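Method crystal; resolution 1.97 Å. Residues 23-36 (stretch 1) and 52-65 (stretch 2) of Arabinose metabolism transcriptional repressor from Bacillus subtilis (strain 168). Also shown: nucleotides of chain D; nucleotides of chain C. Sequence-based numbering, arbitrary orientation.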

ATOM      1  N   PRO B  23       4.713 -12.197  -4.310  1.00 33.67           N
ATOM      2  CA  PRO B  23       5.634 -11.382  -3.530  1.00 27.71           C
ATOM      3  C   PRO B  23       5.335 -11.563  -2.042  1.00 31.57           C
ATOM      4  O   PRO B  23       4.200 -11.889  -1.696  1.00 31.25           O
ATOM      5  CB  PRO B  23       5.315  -9.939  -3.981  1.00 31.16           C
ATOM      6  CG  PRO B  23       4.569 -10.082  -5.254  1.00 38.51           C
ATOM      7  CD  PRO B  23       3.832 -11.379  -5.161  1.00 41.61           C
ATOM      8  N   LYS B  24       6.327 -11.358  -1.186  1.00 24.08           N
ATOM      9  CA  LYS B  24       6.123 -11.489   0.258  1.00 33.12           C
ATOM     10  C   LYS B  24       4.946 -10.668   0.815  1.00 31.31           C
ATOM     11  O   LYS B  24       4.192 -11.166   1.679  1.00 26.48           O
ATOM     12  CB  LYS B  24       7.411 -11.104   0.985  1.00 33.57           C
ATOM     13  CG  LYS B  24       8.557 -12.102   0.754  1.00 33.64           C
ATOM     14  CD  LYS B  24       9.774 -11.659   1.560  1.00 44.44           C
ATOM     15  CE  LYS B  24      11.004 -12.436   1.167  1.00 53.64           C
ATOM     16  NZ  LYS B  24      10.680 -13.874   1.057  1.00 52.66           N
ATOM     17  N   TYR B  25       4.770  -9.426   0.345  1.00 28.19           N
ATOM     18  CA  TYR B  25       3.691  -8.588   0.896  1.00 27.16           C
ATOM     19  C   TYR B  25       2.349  -9.221   0.540  1.00 30.86           C
ATOM     20  O   TYR B  25       1.410  -9.168   1.322  1.00 27.49           O
ATOM     21  CB  TYR B  25       3.752  -7.118   0.386  1.00 27.49           C
ATOM     22  CG  TYR B  25       3.283  -6.940  -1.041  1.00 30.07           C
ATOM     23  CD1 TYR B  25       1.934  -6.766  -1.342  1.00 30.82           C
ATOM     24  CD2 TYR B  25       4.188  -6.956  -2.091  1.00 27.66           C
ATOM     25  CE1 TYR B  25       1.507  -6.635  -2.660  1.00 30.88           C
ATOM     26  CE2 TYR B  25       3.773  -6.825  -3.401  1.00 29.64           C
ATOM     27  CZ  TYR B  25       2.439  -6.661  -3.681  1.00 35.15           C
ATOM     28  OH  TYR B  25       2.044  -6.518  -4.996  1.00 36.35           O
ATOM     29  N   ALA B  26       2.271  -9.840  -0.637  1.00 24.63           N
ATOM     30  CA  ALA B  26       1.036 -10.490  -1.066  1.00 28.96           C
ATOM     31  C   ALA B  26       0.735 -11.736  -0.224  1.00 34.10           C
ATOM     32  O   ALA B  26      -0.423 -12.013   0.097  1.00 31.35           O
ATOM     33  CB  ALA B  26       1.113 -10.861  -2.561  1.00 30.64           C
ATOM     34  N   GLN B  27       1.774 -12.493   0.118  1.00 32.85           N
ATOM     35  CA  GLN B  27       1.590 -13.664   0.970  1.00 34.35           C
ATOM     36  C   GLN B  27       1.125 -13.234   2.366  1.00 29.61           C
ATOM     37  O   GLN B  27       0.254 -13.873   2.965  1.00 35.91           O
ATOM     38  CB  GLN B  27       2.882 -14.471   1.065  1.00 30.47           C
ATOM     39  CG  GLN B  27       3.341 -14.994  -0.282  1.00 38.49           C
ATOM     40  CD  GLN B  27       4.650 -15.749  -0.196  1.00 47.10           C
ATOM     41  OE1 GLN B  27       4.824 -16.618   0.660  1.00 46.96           O
ATOM     42  NE2 GLN B  27       5.578 -15.433  -1.096  1.00 46.33           N
ATOM     43  N   VAL B  28       1.697 -12.148   2.872  1.00 29.39           N
ATOM     44  CA  VAL B  28       1.298 -11.656   4.189  1.00 24.58           C
ATOM     45  C   VAL B  28      -0.157 -11.201   4.131  1.00 31.61           C
ATOM     46  O   VAL B  28      -0.941 -11.530   5.021  1.00 33.18           O
ATOM     47  CB  VAL B  28       2.198 -10.530   4.666  1.00 29.50           C
ATOM     48  CG1 VAL B  28       1.618  -9.888   5.912  1.00 31.85           C
ATOM     49  CG2 VAL B  28       3.586 -11.075   4.956  1.00 28.31           C
ATOM     50  N   LYS B  29      -0.523 -10.478   3.071  1.00 32.93           N
ATOM     51  CA  LYS B  29      -1.927 -10.110   2.834  1.00 32.16           C
ATOM     52  C   LYS B  29      -2.858 -11.323   2.844  1.00 30.91           C
ATOM     53  O   LYS B  29      -3.934 -11.279   3.440  1.00 33.55           O
ATOM     54  CB  LYS B  29      -2.086  -9.379   1.490  1.00 31.67           C
ATOM     55  CG  LYS B  29      -1.683  -7.935   1.528  1.00 34.20           C
ATOM     56  CD  LYS B  29      -1.614  -7.279   0.140  1.00 37.11           C
ATOM     57  CE  LYS B  29      -2.971  -7.251  -0.543  1.00 40.65           C
ATOM     58  NZ  LYS B  29      -2.881  -6.586  -1.882  1.00 38.03           N
ATOM     59  N   GLU B  30      -2.462 -12.383   2.148  1.00 29.41           N
ATOM     60  CA  GLU B  30      -3.268 -13.593   2.075  1.00 33.96           C
ATOM     61  C   GLU B  30      -3.449 -14.230   3.452  1.00 37.76           C
ATOM     62  O   GLU B  30      -4.548 -14.657   3.801  1.00 39.69           O
ATOM     63  CB  GLU B  30      -2.653 -14.609   1.112  1.00 38.71           C
ATOM     64  CG  GLU B  30      -3.287 -14.584  -0.268  1.00 52.08           C
ATOM     65  CD  GLU B  30      -2.785 -15.699  -1.174  1.00 58.57           C
ATOM     66  OE1 GLU B  30      -2.134 -16.641  -0.668  1.00 57.05           O
ATOM     67  OE2 GLU B  30      -3.050 -15.631  -2.393  1.00 63.12           O
ATOM     68  N   GLU B  31      -2.375 -14.293   4.233  1.00 36.10           N
ATOM     69  CA  GLU B  31      -2.472 -14.911   5.556  1.00 39.75           C
ATOM     70  C   GLU B  31      -3.366 -14.059   6.471  1.00 34.68           C
ATOM     71  O   GLU B  31      -4.319 -14.554   7.072  1.00 39.89           O
ATOM     72  CB  GLU B  31      -1.076 -15.101   6.157  1.00 36.89           C
ATOM     73  CG  GLU B  31      -1.060 -15.743   7.543  1.00 50.19           C
ATOM     74  CD  GLU B  31      -1.222 -17.248   7.496  1.00 62.38           C
ATOM     75  OE1 GLU B  31      -1.240 -17.806   6.380  1.00 65.71           O
ATOM     76  OE2 GLU B  31      -1.328 -17.872   8.577  1.00 71.09           O
ATOM     77  N   ILE B  32      -3.079 -12.766   6.550  1.00 29.02           N
ATOM     78  CA  ILE B  32      -3.867 -11.893   7.406  1.00 32.44           C
ATOM     79  C   ILE B  32      -5.335 -11.946   6.997  1.00 38.63           C
ATOM     80  O   ILE B  32      -6.218 -12.053   7.849  1.00 35.58           O
ATOM     81  CB  ILE B  32      -3.351 -10.454   7.375  1.00 26.25           C
ATOM     82  CG1 ILE B  32      -1.960 -10.397   8.025  1.00 27.07           C
ATOM     83  CG2 ILE B  32      -4.286  -9.538   8.157  1.00 35.76           C
ATOM     84  CD1 ILE B  32      -1.332  -8.978   8.057  1.00 27.48           C
ATOM     85  N   SER B  33      -5.608 -11.944   5.695  1.00 35.50           N
ATOM     86  CA  SER B  33      -7.001 -11.972   5.281  1.00 37.19           C
ATOM     87  C   SER B  33      -7.596 -13.351   5.548  1.00 40.77           C
ATOM     88  O   SER B  33      -8.811 -13.477   5.697  1.00 41.28           O
ATOM     89  CB  SER B  33      -7.152 -11.577   3.815  1.00 43.15           C
ATOM     90  OG  SER B  33      -6.109 -12.122   3.039  1.00 60.07           O
ATOM     91  N   SER B  34      -6.747 -14.378   5.638  1.00 35.77           N
ATOM     92  CA  SER B  34      -7.229 -15.721   5.956  1.00 42.28           C
ATOM     93  C   SER B  34      -7.588 -15.813   7.437  1.00 40.27           C
ATOM     94  O   SER B  34      -8.408 -16.631   7.816  1.00 45.29           O
ATOM     95  CB  SER B  34      -6.196 -16.798   5.611  1.00 47.37           C
ATOM     96  OG  SER B  34      -5.225 -16.908   6.649  1.00 47.62           O
ATOM     97  N   TRP B  35      -6.966 -14.980   8.270  1.00 40.56           N
ATOM     98  CA  TRP B  35      -7.340 -14.899   9.689  1.00 39.72           C
ATOM     99  C   TRP B  35      -8.739 -14.311   9.843  1.00 41.98           C
ATOM    100  O   TRP B  35      -9.579 -14.842  10.559  1.00 41.00           O
ATOM    101  CB  TRP B  35      -6.346 -14.049  10.467  1.00 36.28           C
ATOM    102  CG  TRP B  35      -4.957 -14.579  10.477  1.00 28.21           C
ATOM    103  CD1 TRP B  35      -4.551 -15.856  10.184  1.00 34.97           C
ATOM    104  CD2 TRP B  35      -3.784 -13.847  10.807  1.00 33.63           C
ATOM    105  NE1 TRP B  35      -3.183 -15.952  10.306  1.00 34.79           N
ATOM    106  CE2 TRP B  35      -2.690 -14.730  10.695  1.00 34.92           C
ATOM    107  CE3 TRP B  35      -3.549 -12.518  11.197  1.00 31.45           C
ATOM    108  CZ2 TRP B  35      -1.381 -14.330  10.943  1.00 33.26           C
ATOM    109  CZ3 TRP B  35      -2.252 -12.121  11.445  1.00 32.16           C
ATOM    110  CH2 TRP B  35      -1.181 -13.023  11.311  1.00 33.43           C
ATOM    111  N   ILE B  36      -8.982 -13.194   9.162  1.00 35.89           N
ATOM    112  CA  ILE B  36     -10.343 -12.761   8.890  1.00 43.94           C
ATOM    113  C   ILE B  36     -10.902 -13.836   7.958  1.00 53.63           C
ATOM    114  O   ILE B  36     -10.188 -14.761   7.617  1.00 63.29           O
ATOM    115  CB  ILE B  36     -10.379 -11.353   8.251  1.00 43.14           C
ATOM    116  CG1 ILE B  36      -9.272 -10.485   8.842  1.00 40.53           C
ATOM    117  CG2 ILE B  36     -11.726 -10.674   8.479  1.00 46.27           C
ATOM    118  CD1 ILE B  36      -9.212  -9.097   8.251  1.00 45.44           C
ATOM    119  N   GLU B  52       5.295  -7.397  15.927  1.00 31.87           N
ATOM    120  CA  GLU B  52       4.931  -8.798  16.094  1.00 30.23           C
ATOM    121  C   GLU B  52       4.808  -9.448  14.720  1.00 33.46           C
ATOM    122  O   GLU B  52       5.282 -10.562  14.510  1.00 33.55           O
ATOM    123  CB  GLU B  52       3.631  -8.935  16.876  1.00 25.81           C
ATOM    124  CG  GLU B  52       3.814  -8.592  18.357  1.00 24.85           C
ATOM    125  CD  GLU B  52       2.525  -8.555  19.119  1.00 31.53           C
ATOM    126  OE1 GLU B  52       1.459  -8.426  18.485  1.00 34.77           O
ATOM    127  OE2 GLU B  52       2.577  -8.670  20.359  1.00 46.93           O
ATOM    128  N   LEU B  53       4.177  -8.745  13.788  1.00 23.85           N
ATOM    129  CA  LEU B  53       4.014  -9.272  12.431  1.00 30.21           C
ATOM    130  C   LEU B  53       5.361  -9.418  11.717  1.00 29.41           C
ATOM    131  O   LEU B  53       5.589 -10.408  11.010  1.00 34.06           O
ATOM    132  CB  LEU B  53       3.070  -8.387  11.616  1.00 30.11           C
ATOM    133  CG  LEU B  53       1.623  -8.426  12.116  1.00 33.66           C
ATOM    134  CD1 LEU B  53       0.759  -7.421  11.383  1.00 34.74           C
ATOM    135  CD2 LEU B  53       1.035  -9.826  12.003  1.00 38.71           C
ATOM    136  N   MET B  54       6.244  -8.438  11.902  1.00 31.64           N
ATOM    137  CA  MET B  54       7.603  -8.490  11.351  1.00 33.68           C
ATOM    138  C   MET B  54       8.314  -9.748  11.797  1.00 32.15           C
ATOM    139  O   MET B  54       8.900 -10.477  10.990  1.00 27.75           O
ATOM    140  CB  MET B  54       8.430  -7.285  11.798  1.00 32.77           C
ATOM    141  CG  MET B  54       7.990  -5.969  11.236  1.00 31.85           C
ATOM    142  SD  MET B  54       8.849  -4.637  12.087  1.00 34.61           S
ATOM    143  CE  MET B  54      10.541  -5.088  11.754  1.00 33.25           C
ATOM    144  N   GLN B  55       8.272  -9.988  13.104  1.00 32.68           N
ATOM    145  CA  GLN B  55       8.976 -11.137  13.660  1.00 36.70           C
ATOM    146  C   GLN B  55       8.306 -12.453  13.289  1.00 33.65           C
ATOM    147  O   GLN B  55       8.968 -13.472  13.108  1.00 34.63           O
ATOM    148  CB  GLN B  55       9.087 -10.998  15.182  1.00 41.56           C
ATOM    149  CG  GLN B  55      10.021  -9.871  15.602  1.00 59.53           C
ATOM    150  CD  GLN B  55       9.698  -9.303  16.977  1.00 78.42           C
ATOM    151  OE1 GLN B  55       8.847  -9.830  17.698  1.00 88.63           O
ATOM    152  NE2 GLN B  55      10.382  -8.223  17.347  1.00 79.36           N
ATOM    153  N   GLN B  56       6.989 -12.445  13.158  1.00 27.60           N
ATOM    154  CA  GLN B  56       6.297 -13.707  12.975  1.00 31.30           C
ATOM    155  C   GLN B  56       6.269 -14.142  11.502  1.00 34.41           C
ATOM    156  O   GLN B  56       6.230 -15.343  11.208  1.00 35.42           O
ATOM    157  CB  GLN B  56       4.894 -13.610  13.571  1.00 34.42           C
ATOM    158  CG  GLN B  56       4.975 -13.614  15.117  1.00 43.82           C
ATOM    159  CD  GLN B  56       3.718 -13.131  15.810  1.00 48.73           C
ATOM    160  OE1 GLN B  56       2.672 -12.963  15.191  1.00 53.27           O
ATOM    161  NE2 GLN B  56       3.824 -12.893  17.109  1.00 54.94           N
ATOM    162  N   PHE B  57       6.333 -13.178  10.592  1.00 28.09           N
ATOM    163  CA  PHE B  57       6.423 -13.473   9.151  1.00 30.05           C
ATOM    164  C   PHE B  57       7.858 -13.400   8.635  1.00 31.78           C
ATOM    165  O   PHE B  57       8.144 -13.794   7.489  1.00 30.78           O
ATOM    166  CB  PHE B  57       5.543 -12.508   8.347  1.00 29.75           C
ATOM    167  CG  PHE B  57       4.081 -12.837   8.412  1.00 34.37           C
ATOM    168  CD1 PHE B  57       3.591 -13.991   7.830  1.00 35.56           C
ATOM    169  CD2 PHE B  57       3.193 -11.988   9.053  1.00 32.93           C
ATOM    170  CE1 PHE B  57       2.247 -14.303   7.892  1.00 36.46           C
ATOM    171  CE2 PHE B  57       1.852 -12.299   9.122  1.00 33.85           C
ATOM    172  CZ  PHE B  57       1.377 -13.454   8.537  1.00 38.94           C
ATOM    173  N   GLY B  58       8.761 -12.882   9.461  1.00 27.96           N
ATOM    174  CA  GLY B  58      10.167 -12.803   9.087  1.00 29.38           C
ATOM    175  C   GLY B  58      10.423 -11.859   7.930  1.00 37.45           C
ATOM    176  O   GLY B  58      11.215 -12.163   7.023  1.00 29.50           O
ATOM    177  N   VAL B  59       9.739 -10.716   7.951  1.00 31.92           N
ATOM    178  CA  VAL B  59       9.868  -9.697   6.906  1.00 24.54           C
ATOM    179  C   VAL B  59      10.043  -8.288   7.504  1.00 33.48           C
ATOM    180  O   VAL B  59       9.898  -8.092   8.717  1.00 28.76           O
ATOM    181  CB  VAL B  59       8.640  -9.711   5.956  1.00 26.69           C
ATOM    182  CG1 VAL B  59       8.453 -11.115   5.354  1.00 30.31           C
ATOM    183  CG2 VAL B  59       7.384  -9.280   6.678  1.00 27.76           C
ATOM    184  N   SER B  60      10.359  -7.305   6.660  1.00 26.03           N
ATOM    185  CA  SER B  60      10.613  -5.954   7.154  1.00 29.35           C
ATOM    186  C   SER B  60       9.333  -5.249   7.570  1.00 28.39           C
ATOM    187  O   SER B  60       8.239  -5.682   7.210  1.00 26.40           O
ATOM    188  CB  SER B  60      11.313  -5.124   6.077  1.00 30.55           C
ATOM    189  OG  SER B  60      10.443  -4.948   4.981  1.00 25.80           O
ATOM    190  N   ARG B  61       9.462  -4.155   8.321  1.00 28.50           N
ATOM    191  CA  ARG B  61       8.293  -3.340   8.638  1.00 29.47           C
ATOM    192  C   ARG B  61       7.644  -2.814   7.355  1.00 27.87           C
ATOM    193  O   ARG B  61       6.422  -2.784   7.233  1.00 24.75           O
ATOM    194  CB  ARG B  61       8.654  -2.164   9.564  1.00 26.14           C
ATOM    195  CG  ARG B  61       7.409  -1.532  10.176  1.00 29.17           C
ATOM    196  CD  ARG B  61       7.677  -0.378  11.157  1.00 27.80           C
ATOM    197  NE  ARG B  61       6.415   0.334  11.406  1.00 34.31           N
ATOM    198  CZ  ARG B  61       6.317   1.626  11.728  1.00 28.59           C
ATOM    199  NH1 ARG B  61       7.399   2.378  11.879  1.00 35.35           N
ATOM    200  NH2 ARG B  61       5.125   2.165  11.897  1.00 20.88           N
ATOM    201  N   HIS B  62       8.468  -2.426   6.389  1.00 26.28           N
ATOM    202  CA  HIS B  62       7.967  -1.964   5.095  1.00 28.06           C
ATOM    203  C   HIS B  62       7.012  -2.966   4.448  1.00 27.33           C
ATOM    204  O   HIS B  62       5.946  -2.602   3.941  1.00 30.03           O
ATOM    205  CB  HIS B  62       9.136  -1.679   4.148  1.00 27.57           C
ATOM    206  CG  HIS B  62       8.715  -1.415   2.732  1.00 37.20           C
ATOM    207  ND1 HIS B  62       8.498  -0.141   2.242  1.00 44.21           N
ATOM    208  CD2 HIS B  62       8.458  -2.260   1.706  1.00 30.05           C
ATOM    209  CE1 HIS B  62       8.148  -0.218   0.969  1.00 31.88           C
ATOM    210  NE2 HIS B  62       8.106  -1.491   0.624  1.00 40.46           N
ATOM    211  N   THR B  63       7.391  -4.238   4.465  1.00 22.27           N
ATOM    212  CA  THR B  63       6.550  -5.245   3.849  1.00 25.22           C
ATOM    213  C   THR B  63       5.235  -5.391   4.617  1.00 22.20           C
ATOM    214  O   THR B  63       4.154  -5.465   4.012  1.00 23.42           O
ATOM    215  CB  THR B  63       7.314  -6.571   3.756  1.00 32.58           C
ATOM    216  OG1 THR B  63       8.372  -6.417   2.797  1.00 27.20           O
ATOM    217  CG2 THR B  63       6.401  -7.727   3.340  1.00 30.76           C
ATOM    218  N   ILE B  64       5.307  -5.390   5.948  1.00 26.33           N
ATOM    219  CA  ILE B  64       4.091  -5.508   6.750  1.00 22.23           C
ATOM    220  C   ILE B  64       3.161  -4.332   6.460  1.00 22.99           C
ATOM    221  O   ILE B  64       1.947  -4.502   6.310  1.00 23.96           O
ATOM    222  CB  ILE B  64       4.394  -5.552   8.272  1.00 25.80           C
ATOM    223  CG1 ILE B  64       5.103  -6.854   8.659  1.00 22.56           C
ATOM    224  CG2 ILE B  64       3.102  -5.404   9.085  1.00 30.40           C
ATOM    225  CD1 ILE B  64       4.330  -8.130   8.258  1.00 21.54           C
ATOM    226  N   ARG B  65       3.741  -3.141   6.357  1.00 23.19           N
ATOM    227  CA  ARG B  65       2.950  -1.936   6.152  1.00 23.97           C
ATOM    228  C   ARG B  65       2.337  -1.906   4.761  1.00 24.39           C
ATOM    229  O   ARG B  65       1.233  -1.413   4.578  1.00 26.04           O
ATOM    230  CB  ARG B  65       3.797  -0.681   6.400  1.00 23.87           C
ATOM    231  CG  ARG B  65       3.956  -0.386   7.935  1.00 18.00           C
ATOM    232  CD  ARG B  65       4.601   0.969   8.168  1.00 20.37           C
ATOM    233  NE  ARG B  65       3.747   2.007   7.609  1.00 26.49           N
ATOM    234  CZ  ARG B  65       2.663   2.477   8.218  1.00 30.33           C
ATOM    235  NH1 ARG B  65       2.330   2.027   9.424  1.00 29.26           N
ATOM    236  NH2 ARG B  65       1.922   3.395   7.624  1.00 29.59           N
TER
ATOM    237  P    DA D   9       8.378  -8.729  -1.905  1.00 30.79           P
ATOM    238  OP1  DA D   9       8.699 -10.173  -1.882  1.00 29.63           O
ATOM    239  OP2  DA D   9       7.101  -8.228  -1.343  1.00 27.63           O
ATOM    240  O5'  DA D   9       9.538  -8.015  -1.096  1.00 24.80           O
ATOM    241  C5'  DA D   9      10.868  -8.408  -1.303  1.00 29.63           C
ATOM    242  C4'  DA D   9      11.774  -7.527  -0.505  1.00 28.31           C
ATOM    243  O4'  DA D   9      11.880  -6.237  -1.151  1.00 29.11           O
ATOM    244  C3'  DA D   9      11.260  -7.211   0.927  1.00 24.94           C
ATOM    245  O3'  DA D   9      12.196  -7.648   1.837  1.00 33.14           O
ATOM    246  C2'  DA D   9      11.170  -5.702   0.946  1.00 29.44           C
ATOM    247  C1'  DA D   9      12.150  -5.330  -0.147  1.00 30.33           C
ATOM    248  N9   DA D   9      11.977  -3.968  -0.632  1.00 27.06           N
ATOM    249  C8   DA D   9      10.817  -3.367  -1.020  1.00 23.45           C
ATOM    250  N7   DA D   9      10.970  -2.118  -1.381  1.00 28.23           N
ATOM    251  C5   DA D   9      12.323  -1.883  -1.188  1.00 27.40           C
ATOM    252  C6   DA D   9      13.127  -0.739  -1.381  1.00 28.63           C
ATOM    253  N6   DA D   9      12.649   0.437  -1.816  1.00 26.53           N
ATOM    254  N1   DA D   9      14.436  -0.846  -1.101  1.00 31.34           N
ATOM    255  C2   DA D   9      14.918  -2.015  -0.657  1.00 34.91           C
ATOM    256  N3   DA D   9      14.263  -3.153  -0.430  1.00 31.91           N
ATOM    257  C4   DA D   9      12.952  -3.011  -0.718  1.00 28.57           C
ATOM    258  P    DC D  10      11.786  -8.016   3.343  1.00 33.82           P
ATOM    259  OP1  DC D  10      11.961  -9.476   3.395  1.00 34.41           O
ATOM    260  OP2  DC D  10      10.495  -7.378   3.690  1.00 30.91           O
ATOM    261  O5'  DC D  10      12.965  -7.391   4.176  1.00 35.68           O
ATOM    262  C5'  DC D  10      14.249  -7.999   4.111  1.00 41.83           C
ATOM    263  C4'  DC D  10      15.331  -6.945   4.104  1.00 44.25           C
ATOM    264  O4'  DC D  10      15.175  -6.115   2.931  1.00 46.19           O
ATOM    265  C3'  DC D  10      15.256  -5.933   5.235  1.00 43.45           C
ATOM    266  O3'  DC D  10      15.780  -6.464   6.451  1.00 50.65           O
ATOM    267  C2'  DC D  10      16.147  -4.840   4.682  1.00 38.25           C
ATOM    268  C1'  DC D  10      15.726  -4.836   3.211  1.00 43.85           C
ATOM    269  N1   DC D  10      14.734  -3.782   2.920  1.00 41.07           N
ATOM    270  C2   DC D  10      15.192  -2.490   2.668  1.00 43.80           C
ATOM    271  O2   DC D  10      16.413  -2.289   2.655  1.00 48.20           O
ATOM    272  N3   DC D  10      14.291  -1.501   2.433  1.00 37.25           N
ATOM    273  C4   DC D  10      12.988  -1.778   2.451  1.00 35.38           C
ATOM    274  N4   DC D  10      12.132  -0.783   2.203  1.00 32.40           N
ATOM    275  C5   DC D  10      12.503  -3.089   2.725  1.00 36.36           C
ATOM    276  C6   DC D  10      13.404  -4.052   2.960  1.00 42.73           C
ATOM    277  P    DG C   9      -1.003   3.826  10.635  1.00 29.15           P
ATOM    278  OP1  DG C   9      -2.369   4.244  10.267  1.00 26.21           O
ATOM    279  OP2  DG C   9      -0.327   2.759   9.865  1.00 27.23           O
ATOM    280  O5'  DG C   9      -0.085   5.112  10.698  1.00 28.18           O
ATOM    281  C5'  DG C   9      -0.633   6.317  11.215  1.00 27.57           C
ATOM    282  C4'  DG C   9       0.172   7.491  10.763  1.00 26.44           C
ATOM    283  O4'  DG C   9       1.450   7.494  11.464  1.00 27.13           O
ATOM    284  C3'  DG C   9       0.482   7.469   9.264  1.00 27.71           C
ATOM    285  O3'  DG C   9       0.248   8.765   8.724  1.00 32.28           O
ATOM    286  C2'  DG C   9       1.948   7.046   9.200  1.00 24.54           C
ATOM    287  C1'  DG C   9       2.516   7.507  10.540  1.00 25.89           C
ATOM    288  N9   DG C   9       3.581   6.629  11.053  1.00 27.90           N
ATOM    289  C8   DG C   9       3.515   5.271  11.283  1.00 25.57           C
ATOM    290  N7   DG C   9       4.632   4.767  11.755  1.00 26.91           N
ATOM    291  C5   DG C   9       5.485   5.863  11.845  1.00 25.08           C
ATOM    292  C6   DG C   9       6.837   5.949  12.283  1.00 25.11           C
ATOM    293  O6   DG C   9       7.575   5.049  12.701  1.00 30.64           O
ATOM    294  N1   DG C   9       7.320   7.253  12.209  1.00 24.15           N
ATOM    295  C2   DG C   9       6.585   8.334  11.771  1.00 33.97           C
ATOM    296  N2   DG C   9       7.205   9.515  11.765  1.00 35.25           N
ATOM    297  N3   DG C   9       5.330   8.268  11.369  1.00 31.16           N
ATOM    298  C4   DG C   9       4.847   7.008  11.419  1.00 32.59           C

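The two stretches meet through carbon-to-carbon packing, partly from the aliphatic parts of polar residues: no hydrogen bond crosses between them, and 448 Å² of surface, summed over both sides, is buried. Helix 24-35 packs against helix 61-65 at an axial distance of 9.0 Å and an angle of 53°, and lies farther from helix 52-57, at 12.2 Å and 107°. Phe-57 and Leu-53 reach across from the more distant helix, whereas on the nearer one the methyl of Thr-63 packs against the backbone.

Pro-23 makes no contact with stretch 2. It occupies the N-cap position, and its O accepts from Gln-27 N at 3.1 Å, starting the helix. At Lys-24 the CA-to-CB bond points toward stretch 2 while the end of the chain leads away; on the way, the aliphatic CD passes 4.1 Å from Val-59 CG1. A long methylene chain suits this place because it can cover a valine and still carry its amine out of the contact.

Tyr-25 and Thr-63 form the closest CA pair, CA to CA 5.3 Å. Thr-63 CG2 fits into this narrow space, 3.7 Å from Tyr-25 CA and 4.1 Å from Lys-24 C, so a methyl group packs directly on the helix backbone. The other branch of Thr-63 serves the DNA: OG1 donates to OP2 of DC10 of chain D over a very short 2.5 Å. The same phosphate oxygen accepts from Ser-60 OG at 2.8 Å, and Ser-60 OG in turn caps its helix by accepting from Thr-63 N at 3.2 Å. From stretch 1, Lys-24 N and Tyr-25 N donate to OP1 and OP2 of DA9 of chain D at 2.7 and 3.1 Å. Both stretches thus hold neighbouring phosphates of one strand, an indirect tie in keeping with a transcriptional repressor.

Val-28, buried and pointing toward stretch 2, uses both methyls. CG1 lies 4.0 Å from Ile-64 CD1, the end of a side chain whose CA-to-CB bond points away but which curls back with both chi angles m. CG2 sits over one face of the Phe-57 ring, 4.2 Å from its centroid and 21° off the normal, a CH-pi contact.

Phe-57 is the knob of the interface, with 87 Å² covered, seated among Val-28, Glu-31, Ile-32 and Trp-35. Glu-31 meets the ring edge with its methylene, CG to Phe-57 CZ at 3.5 Å, while its carboxylate is engaged within the helix: Trp-35 NE1 donates to Glu-31 OE2 at 3.2 Å and 144°. The CA-to-CB bond of Ile-32 points sideways to stretch 2, but with chi1 m and chi2 t the end of the chain comes nearer, CD1 lying 4.2 Å from Leu-53 CD1.

Trp-35 closes the contact. Its CH2 lies 4.0 Å from Leu-53 CD2, which sits at the indole edge, and its CZ2 lies 3.8 Å from Phe-57 CZ. The six-membered ring and the Phe-57 ring are inclined by only 21°, yet their centroids are 5.8 Å apart, so the rings are slid past one another and barely overlap.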